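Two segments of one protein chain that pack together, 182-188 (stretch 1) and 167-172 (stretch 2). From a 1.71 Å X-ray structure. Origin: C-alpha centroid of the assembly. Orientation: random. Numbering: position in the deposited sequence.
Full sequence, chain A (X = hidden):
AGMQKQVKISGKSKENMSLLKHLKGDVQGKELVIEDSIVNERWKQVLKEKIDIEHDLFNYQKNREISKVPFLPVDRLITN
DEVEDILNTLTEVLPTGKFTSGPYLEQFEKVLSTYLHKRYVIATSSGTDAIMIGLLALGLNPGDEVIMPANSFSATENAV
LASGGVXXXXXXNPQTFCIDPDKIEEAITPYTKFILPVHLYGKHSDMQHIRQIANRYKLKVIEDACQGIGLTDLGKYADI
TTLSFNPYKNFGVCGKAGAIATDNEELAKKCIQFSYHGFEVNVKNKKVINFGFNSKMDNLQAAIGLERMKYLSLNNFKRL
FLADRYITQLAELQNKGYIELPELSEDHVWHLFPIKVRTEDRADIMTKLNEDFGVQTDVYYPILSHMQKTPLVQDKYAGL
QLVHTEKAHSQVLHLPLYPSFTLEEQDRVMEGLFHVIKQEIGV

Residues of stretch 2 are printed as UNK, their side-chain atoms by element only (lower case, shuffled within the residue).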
# COMPACT_ATOMS: atom_id res chain seq x y z
N ASP A 182 -11.89 -27.17 19.53
CA ASP A 182 -12.29 -27.65 20.85
C ASP A 182 -11.87 -26.74 22.00
O ASP A 182 -12.19 -27.02 23.15
CB ASP A 182 -11.75 -29.06 21.08
CG ASP A 182 -12.46 -30.10 20.24
OD1 ASP A 182 -13.68 -29.95 20.01
OD2 ASP A 182 -11.79 -31.06 19.80
N LYS A 183 -11.16 -25.64 21.70
CA LYS A 183 -10.72 -24.70 22.74
C LYS A 183 -11.40 -23.34 22.61
O LYS A 183 -11.20 -22.44 23.42
CB LYS A 183 -9.20 -24.47 22.65
CG LYS A 183 -8.35 -25.69 22.94
CD LYS A 183 -8.34 -26.02 24.43
CE LYS A 183 -7.22 -27.00 24.74
NZ LYS A 183 -7.26 -27.44 26.16
N ILE A 184 -12.20 -23.19 21.57
CA ILE A 184 -12.75 -21.88 21.27
C ILE A 184 -13.88 -21.53 22.23
O ILE A 184 -13.94 -20.42 22.76
CB ILE A 184 -13.25 -21.82 19.80
CG1 ILE A 184 -12.05 -21.90 18.86
CG2 ILE A 184 -14.06 -20.55 19.55
CD1 ILE A 184 -12.45 -21.99 17.37
N GLU A 185 -14.78 -22.48 22.45
CA GLU A 185 -15.98 -22.20 23.24
C GLU A 185 -15.63 -21.74 24.65
O GLU A 185 -16.24 -20.81 25.18
CB GLU A 185 -16.90 -23.43 23.26
CG GLU A 185 -18.14 -23.22 24.11
CD GLU A 185 -19.13 -24.35 23.96
OE1 GLU A 185 -20.33 -24.13 24.24
OE2 GLU A 185 -18.71 -25.46 23.57
N GLU A 186 -14.62 -22.37 25.25
CA GLU A 186 -14.12 -21.98 26.57
C GLU A 186 -13.77 -20.47 26.68
O GLU A 186 -13.94 -19.86 27.73
CB GLU A 186 -12.89 -22.86 26.91
CG GLU A 186 -11.98 -22.34 28.02
CD GLU A 186 -10.84 -23.30 28.35
OE1 GLU A 186 -10.24 -23.88 27.42
OE2 GLU A 186 -10.55 -23.48 29.56
N ALA A 187 -13.29 -19.87 25.58
CA ALA A 187 -12.84 -18.48 25.61
C ALA A 187 -13.94 -17.45 25.34
O ALA A 187 -13.71 -16.25 25.42
CB ALA A 187 -11.70 -18.28 24.61
N ILE A 188 -15.14 -17.93 25.01
CA ILE A 188 -16.21 -17.01 24.63
C ILE A 188 -16.74 -16.28 25.87
O ILE A 188 -16.91 -16.89 26.93
CB ILE A 188 -17.34 -17.77 23.89
CG1 ILE A 188 -16.82 -18.32 22.56
CG2 ILE A 188 -18.55 -16.86 23.63
CD1 ILE A 188 -17.80 -19.22 21.84
N UNK A 167 -7.57 -9.04 21.00
CA UNK A 167 -7.26 -10.45 20.74
C UNK A 167 -7.45 -11.31 21.99
O UNK A 167 -7.00 -10.94 23.09
c UNK A 167 -6.43 -8.15 20.74
c UNK A 167 -5.77 -10.41 20.37
c UNK A 167 -5.53 -9.00 19.85
N UNK A 168 -8.12 -12.44 21.80
CA UNK A 168 -8.26 -13.44 22.85
C UNK A 168 -7.65 -14.73 22.31
O UNK A 168 -8.19 -15.38 21.41
c UNK A 168 -9.86 -14.76 24.29
c UNK A 168 -9.66 -11.83 25.09
c UNK A 168 -9.73 -13.65 23.24
c UNK A 168 -10.32 -12.35 23.80
N UNK A 169 -6.48 -15.07 22.84
CA UNK A 169 -5.74 -16.19 22.27
C UNK A 169 -6.22 -17.52 22.82
O UNK A 169 -6.42 -17.69 24.04
c UNK A 169 -2.95 -12.44 22.07
o UNK A 169 -2.40 -11.25 20.07
c UNK A 169 -3.40 -13.61 22.67
c UNK A 169 -4.25 -15.99 22.55
c UNK A 169 -3.74 -14.72 21.91
c UNK A 169 -3.64 -14.63 20.53
c UNK A 169 -2.85 -12.39 20.70
c UNK A 169 -3.20 -13.47 19.92
N UNK A 170 -6.44 -18.46 21.91
CA UNK A 170 -6.72 -19.84 22.29
C UNK A 170 -5.73 -20.80 21.65
O UNK A 170 -5.09 -20.49 20.63
c UNK A 170 -8.43 -20.42 20.56
c UNK A 170 -8.18 -20.27 22.02
c UNK A 170 -9.16 -19.26 22.59
N UNK A 171 -5.62 -21.98 22.24
CA UNK A 171 -4.58 -22.94 21.90
C UNK A 171 -4.80 -23.53 20.51
O UNK A 171 -5.93 -23.56 20.01
o UNK A 171 -2.17 -23.92 22.84
o UNK A 171 -3.05 -25.30 24.31
c UNK A 171 -4.57 -24.07 22.94
c UNK A 171 -3.16 -24.45 23.39
N UNK A 172 -3.72 -24.00 19.89
CA UNK A 172 -3.80 -24.64 18.58
C UNK A 172 -3.85 -26.15 18.72
O UNK A 172 -3.55 -26.70 19.78
c UNK A 172 -2.55 -22.86 17.32
c UNK A 172 -0.04 -24.83 17.66
c UNK A 172 -2.57 -24.33 17.72
c UNK A 172 -1.30 -24.74 18.49
O HOH W 1 -4.59 -25.42 26.32

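Position 167 carries three side-chain carbons that close a ring onto the backbone N. It lies out of reach of stretch 1. The ring identifies Pro167, whose phi of -64° is the value such a ring favours and is compatible with the strand in which it sits.

Position 168 has four carbons, forked at the first, with one arm two carbons long. Its CB points toward stretch 1, and one of its carbons comes within 4.0 Å of the CB of Ala187. Branching at CB with one longer arm gives Ile168. A branched, apolar side chain suits an extended strand, and here CG2 is the atom that meets the methyl of Ala187.

Position 169 shows one carbon leading to a six-carbon ring that bears a single oxygen. Its CA-to-CB bond points away from stretch 1, and the side chain makes no contact with it. This is Tyr169, directed to the other side of the strand as the alternation of side chains requires, with its large ring buried.

At position 170 one carbon carries two more, three in all. The CB points toward stretch 1, and one of the outer carbons lies 3.4 Å from the CB of Ala187. The residue is Val170. Its short fork reaches two residues of stretch 1: CG1 makes that close approach to Ala187 CB, while CG2 lies 4.3 Å from CG1 of Ile184. Its CB is also 4.4 Å from the CB of Lys183.

Position 171 has two carbons, the second carrying two oxygens; its CB points sideways to stretch 1 and lies 4.1 Å from CG of Lys183, so the aliphatic part of the lysine packs here. The carboxylate identifies Asp171. It is linked to the amino group through a water, whose oxygen donates to Asp171 OD2 at 2.5 Å and weakly accepts from Lys183 NZ at 3.4 Å.

Position 172 again has four carbons, forked at the first with one two-carbon arm, and its CA-to-CB bond points away from stretch 1. It is Ile172, an apolar residue in a buried site. A weak hydrogen bond of 3.3 Å runs from Ile172 N to Asp171 OD1.

The contact is small, burying 241 Å² in total, and no direct hydrogen bond crosses it. Ile168 and Val170, two positions apart, both present carbon to Ala187, whose single methyl permits close packing. In stretch 1 the backbone bond from Ala187 N to Ile184 O, 2.9 Å long, joins two of the residues that meet Val170. Lys183 extends the contact to Asp171, where the water adds a polar link.

Stretch 2 (167-172) PIYVDI
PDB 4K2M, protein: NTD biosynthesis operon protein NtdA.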